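Local coordinates for glycoside hydrolase family 16 protein (Akkermansia muciniphila, PDB 6T2N) that probably acts as an endo-beta-galactosidase of family 16 that cleaves within mucin O-glycan chains to begin their breakdown in the gut, at residues F60-L74 / Y86-L100. Numbering follows the deposited sequence.
Sequences FNGSRIDAKKWKPEL and YTGRPKNMRLEDGCL. With CA (calcium ion), chain C.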
# COMPACT_ATOMS: atom_id res chain seq x y z
N PHE A 60 3.31 14.13 -9.44
CA PHE A 60 2.20 14.88 -8.81
C PHE A 60 2.47 16.36 -8.91
O PHE A 60 2.59 17.02 -7.88
CB PHE A 60 2.10 14.53 -7.32
CG PHE A 60 1.72 13.10 -7.10
CD1 PHE A 60 0.50 12.62 -7.58
CD2 PHE A 60 2.59 12.21 -6.47
CE1 PHE A 60 0.16 11.28 -7.41
CE2 PHE A 60 2.24 10.89 -6.29
CZ PHE A 60 1.02 10.44 -6.76
N ASN A 61 2.66 16.83 -10.14
CA ASN A 61 2.91 18.26 -10.44
C ASN A 61 1.66 18.86 -11.05
O ASN A 61 1.67 20.06 -11.29
CB ASN A 61 4.10 18.43 -11.38
CG ASN A 61 5.38 18.15 -10.64
OD1 ASN A 61 5.50 18.58 -9.49
ND2 ASN A 61 6.27 17.37 -11.25
N GLY A 62 0.65 18.04 -11.31
CA GLY A 62 -0.57 18.49 -12.00
C GLY A 62 -1.30 19.56 -11.22
O GLY A 62 -1.03 19.77 -9.99
N SER A 63 -2.20 20.24 -11.94
CA SER A 63 -3.37 20.98 -11.39
C SER A 63 -4.24 20.06 -10.48
O SER A 63 -4.82 20.56 -9.52
CB SER A 63 -4.13 21.65 -12.55
OG SER A 63 -5.53 21.75 -12.27
N ARG A 64 -4.34 18.75 -10.72
CA ARG A 64 -5.19 17.87 -9.87
C ARG A 64 -4.79 16.39 -10.03
O ARG A 64 -4.23 16.02 -11.05
CB ARG A 64 -6.67 18.13 -10.20
CG ARG A 64 -7.16 17.52 -11.50
CD ARG A 64 -8.61 17.86 -11.78
NE ARG A 64 -9.21 17.13 -12.90
CZ ARG A 64 -9.12 17.47 -14.20
NH1 ARG A 64 -8.42 18.53 -14.57
NH2 ARG A 64 -9.73 16.76 -15.12
N ILE A 65 -5.09 15.58 -9.02
CA ILE A 65 -4.92 14.11 -9.04
C ILE A 65 -5.43 13.60 -10.38
O ILE A 65 -6.53 14.05 -10.79
CB ILE A 65 -5.67 13.48 -7.86
CG1 ILE A 65 -5.05 13.95 -6.54
CG2 ILE A 65 -5.76 11.94 -7.95
CD1 ILE A 65 -5.96 13.77 -5.37
N ASP A 66 -4.65 12.71 -11.01
CA ASP A 66 -4.87 12.25 -12.40
C ASP A 66 -5.74 10.96 -12.35
O ASP A 66 -5.27 9.91 -11.87
CB ASP A 66 -3.45 12.21 -13.04
CG ASP A 66 -3.22 11.91 -14.68
OD1 ASP A 66 -4.30 11.83 -15.29
OD2 ASP A 66 -2.10 11.79 -15.12
N ALA A 67 -6.99 11.03 -12.79
CA ALA A 67 -8.04 10.00 -12.53
C ALA A 67 -7.82 8.74 -13.36
O ALA A 67 -8.50 7.70 -13.11
CB ALA A 67 -9.42 10.55 -12.82
N LYS A 68 -6.96 8.84 -14.37
CA LYS A 68 -6.53 7.72 -15.23
C LYS A 68 -5.34 7.05 -14.53
O LYS A 68 -4.95 5.98 -14.98
CB LYS A 68 -6.23 8.23 -16.65
CG LYS A 68 -4.75 8.54 -16.85
CD LYS A 68 -4.31 9.55 -17.93
CE LYS A 68 -2.79 9.54 -18.02
NZ LYS A 68 -2.22 10.76 -18.63
N LYS A 69 -4.81 7.62 -13.45
CA LYS A 69 -3.72 6.98 -12.64
C LYS A 69 -4.13 6.56 -11.21
O LYS A 69 -3.57 5.56 -10.69
CB LYS A 69 -2.54 7.94 -12.61
CG LYS A 69 -1.64 7.77 -13.81
CD LYS A 69 -0.36 8.53 -13.68
CE LYS A 69 0.23 8.79 -15.05
NZ LYS A 69 1.50 9.51 -14.94
N TRP A 70 -5.01 7.31 -10.54
CA TRP A 70 -5.43 7.05 -9.15
C TRP A 70 -6.94 7.17 -9.04
O TRP A 70 -7.53 7.96 -9.77
CB TRP A 70 -4.75 8.03 -8.21
CG TRP A 70 -3.29 8.17 -8.46
CD1 TRP A 70 -2.67 9.15 -9.18
CD2 TRP A 70 -2.26 7.30 -7.98
NE1 TRP A 70 -1.31 8.97 -9.15
CE2 TRP A 70 -1.03 7.83 -8.43
CE3 TRP A 70 -2.25 6.12 -7.22
CZ2 TRP A 70 0.19 7.21 -8.17
CZ3 TRP A 70 -1.04 5.53 -6.93
CH2 TRP A 70 0.17 6.08 -7.39
N LYS A 71 -7.53 6.39 -8.14
CA LYS A 71 -8.96 6.51 -7.78
C LYS A 71 -9.02 6.51 -6.27
O LYS A 71 -8.16 5.93 -5.63
CB LYS A 71 -9.83 5.48 -8.48
CG LYS A 71 -9.94 5.76 -9.96
CD LYS A 71 -10.95 4.87 -10.64
CE LYS A 71 -10.85 4.92 -12.15
NZ LYS A 71 -11.44 6.17 -12.70
N PRO A 72 -9.97 7.28 -5.70
CA PRO A 72 -10.15 7.34 -4.26
C PRO A 72 -10.82 6.03 -3.86
O PRO A 72 -11.69 5.58 -4.57
CB PRO A 72 -11.09 8.56 -4.08
CG PRO A 72 -11.93 8.55 -5.32
CD PRO A 72 -10.93 8.16 -6.40
N GLU A 73 -10.41 5.46 -2.75
CA GLU A 73 -11.26 4.45 -2.09
C GLU A 73 -12.32 5.28 -1.40
O GLU A 73 -11.94 6.35 -0.94
CB GLU A 73 -10.47 3.61 -1.09
CG GLU A 73 -9.31 2.82 -1.65
CD GLU A 73 -8.96 1.66 -0.73
OE1 GLU A 73 -8.61 1.97 0.41
OE2 GLU A 73 -9.12 0.47 -1.14
N LEU A 74 -13.55 4.77 -1.28
CA LEU A 74 -14.71 5.49 -0.69
C LEU A 74 -15.37 4.66 0.43
O LEU A 74 -15.89 3.54 0.19
CB LEU A 74 -15.68 5.83 -1.83
CG LEU A 74 -15.06 6.64 -2.97
CD1 LEU A 74 -16.03 6.87 -4.12
CD2 LEU A 74 -14.53 7.96 -2.46
N TYR A 86 -13.27 6.98 4.34
CA TYR A 86 -12.35 7.41 3.25
C TYR A 86 -13.10 8.28 2.23
O TYR A 86 -14.18 7.85 1.79
CB TYR A 86 -11.76 6.16 2.56
CG TYR A 86 -10.57 5.50 3.22
CD1 TYR A 86 -9.57 6.25 3.80
CD2 TYR A 86 -10.40 4.14 3.15
CE1 TYR A 86 -8.47 5.65 4.38
CE2 TYR A 86 -9.32 3.52 3.72
CZ TYR A 86 -8.35 4.28 4.35
OH TYR A 86 -7.27 3.66 4.93
N THR A 87 -12.56 9.43 1.80
CA THR A 87 -13.34 10.30 0.85
C THR A 87 -12.47 10.89 -0.25
O THR A 87 -11.29 11.08 -0.02
CB THR A 87 -14.05 11.49 1.51
OG1 THR A 87 -13.09 12.55 1.50
CG2 THR A 87 -14.61 11.19 2.89
N GLY A 88 -13.09 11.20 -1.39
CA GLY A 88 -12.38 11.63 -2.60
C GLY A 88 -12.25 13.14 -2.64
O GLY A 88 -11.65 13.63 -3.61
N ARG A 89 -12.84 13.78 -1.60
CA ARG A 89 -12.93 15.23 -1.28
C ARG A 89 -11.54 15.82 -1.14
O ARG A 89 -10.69 15.22 -0.53
CB ARG A 89 -13.61 15.43 0.08
CG ARG A 89 -15.08 15.04 0.15
CD ARG A 89 -15.65 15.22 1.54
NE ARG A 89 -14.75 14.75 2.58
CZ ARG A 89 -14.54 15.31 3.78
NH1 ARG A 89 -15.17 16.41 4.15
NH2 ARG A 89 -13.69 14.74 4.62
N PRO A 90 -11.23 17.02 -1.64
CA PRO A 90 -9.80 17.42 -1.63
C PRO A 90 -9.37 17.52 -0.08
O PRO A 90 -8.29 18.02 0.32
CB PRO A 90 -9.93 18.80 -2.32
CG PRO A 90 -11.17 18.65 -3.20
CD PRO A 90 -12.15 17.97 -2.29
N LYS A 91 -10.24 17.61 0.78
CA LYS A 91 -10.10 17.87 2.27
C LYS A 91 -9.12 16.82 2.73
O LYS A 91 -8.17 17.23 3.46
CB LYS A 91 -11.43 17.90 3.07
CG LYS A 91 -11.29 18.10 4.59
CD LYS A 91 -12.59 18.25 5.39
CE LYS A 91 -12.32 18.76 6.80
NZ LYS A 91 -13.36 18.33 7.76
N ASN A 92 -9.36 15.60 2.21
CA ASN A 92 -8.60 14.33 2.42
C ASN A 92 -7.58 14.02 1.30
O ASN A 92 -6.59 13.33 1.60
CB ASN A 92 -9.58 13.17 2.61
CG ASN A 92 -10.60 13.44 3.71
OD1 ASN A 92 -11.81 13.39 3.48
ND2 ASN A 92 -10.14 13.69 4.94
N MET A 93 -7.73 14.56 0.07
CA MET A 93 -6.98 14.15 -1.16
C MET A 93 -6.69 15.33 -2.09
O MET A 93 -7.65 15.87 -2.68
CB MET A 93 -7.86 13.20 -1.97
CG MET A 93 -7.20 11.90 -2.32
SD MET A 93 -8.44 10.66 -2.75
CE MET A 93 -8.79 11.24 -4.41
N ARG A 94 -5.43 15.68 -2.32
CA ARG A 94 -5.11 16.84 -3.21
C ARG A 94 -3.60 16.95 -3.41
O ARG A 94 -2.85 16.38 -2.57
CB ARG A 94 -5.59 18.14 -2.55
CG ARG A 94 -5.09 18.19 -1.08
CD ARG A 94 -5.42 19.70 -0.54
NE ARG A 94 -4.85 20.02 0.76
CZ ARG A 94 -5.17 19.48 1.91
NH1 ARG A 94 -6.23 18.77 1.98
NH2 ARG A 94 -4.62 19.88 3.01
N LEU A 95 -3.18 17.70 -4.44
CA LEU A 95 -1.76 17.99 -4.73
C LEU A 95 -1.45 19.34 -4.12
O LEU A 95 -2.17 20.24 -4.42
CB LEU A 95 -1.53 18.01 -6.24
CG LEU A 95 -2.13 16.84 -7.00
CD1 LEU A 95 -1.81 16.91 -8.49
CD2 LEU A 95 -1.66 15.52 -6.38
N GLU A 96 -0.53 19.37 -3.16
CA GLU A 96 0.10 20.57 -2.57
C GLU A 96 1.60 20.37 -2.78
O GLU A 96 2.06 19.21 -2.76
CB GLU A 96 -0.23 20.74 -1.08
CG GLU A 96 -1.45 21.61 -0.74
CD GLU A 96 -1.79 21.72 0.75
OE1 GLU A 96 -1.57 20.76 1.49
OE2 GLU A 96 -2.30 22.79 1.18
N ASP A 97 2.32 21.46 -3.01
CA ASP A 97 3.79 21.52 -3.21
C ASP A 97 4.28 20.26 -3.94
O ASP A 97 5.30 19.71 -3.49
CB ASP A 97 4.50 21.69 -1.86
CG ASP A 97 4.24 23.02 -1.17
OD1 ASP A 97 4.41 24.13 -1.81
OD2 ASP A 97 3.91 22.94 0.03
N GLY A 98 3.59 19.84 -5.00
CA GLY A 98 4.07 18.74 -5.86
C GLY A 98 4.27 17.44 -5.08
O GLY A 98 5.22 16.69 -5.36
N CYS A 99 3.43 17.21 -4.09
CA CYS A 99 3.12 15.86 -3.58
C CYS A 99 1.61 15.66 -3.64
O CYS A 99 0.85 16.69 -3.59
CB CYS A 99 3.55 15.68 -2.14
SG CYS A 99 5.27 16.16 -1.88
N LEU A 100 1.21 14.39 -3.77
CA LEU A 100 -0.09 13.89 -3.28
C LEU A 100 -0.13 14.07 -1.76
O LEU A 100 0.84 13.60 -1.04
CB LEU A 100 -0.23 12.40 -3.60
CG LEU A 100 -1.48 11.75 -3.02
CD1 LEU A 100 -2.73 12.38 -3.60
CD2 LEU A 100 -1.48 10.26 -3.27
CA CA C . 6.80 15.43 -6.75
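F60 meets L100 through its own two torsions: CG stands anti to the carbonyl carbon (chi1 -65°), and the turn about the next bond (chi2 -61°) lays the ring flat against L100, whose CB sits over the ring centre. This CH-pi contact, 3.8 Å from L100 CB to the F60 ring centroid, illustrates how a loop, here the one from F60 to W70, can be fastened to a sheet by apolar side chains. No hydrogen bond joins 60-74 to 86-100. L95 adds a forked grip. Its CD2 reaches both F60 CD1 and I65 CG1, the latter at 3.7 Å, while its CD1 presses against the backbone of G62 and R64. Beyond it I65 reaches across with CD1 to M93 CG at 3.8 Å, and the same methyl also touches L100 CD1. M93 turns CE onto P72 CB, 3.5 Å away. Farther along, the E73 carboxylate runs beside the Y86 ring, their planes 42° apart; its OE1 is hydrogen-bonded to S134 OG and its OE2 forms a salt bridge with R78.

At the other end the backbones meet: G98 CA makes a CA-H...O contact with F60 O, and G98 O binds the calcium ion at 2.4 Å, a site shared with the main-chain O of E59 and OD1 of D297. The contact thus ties the calcium-bearing turn between strands 93-96 and 99-104 to the loop leading into strand 71-72. It bridges the two sheets of the beta-sandwich, with F60 and L100 packed on I296 of strand 292-302 and E73 and Y86 against strands 127-136 and 267-275.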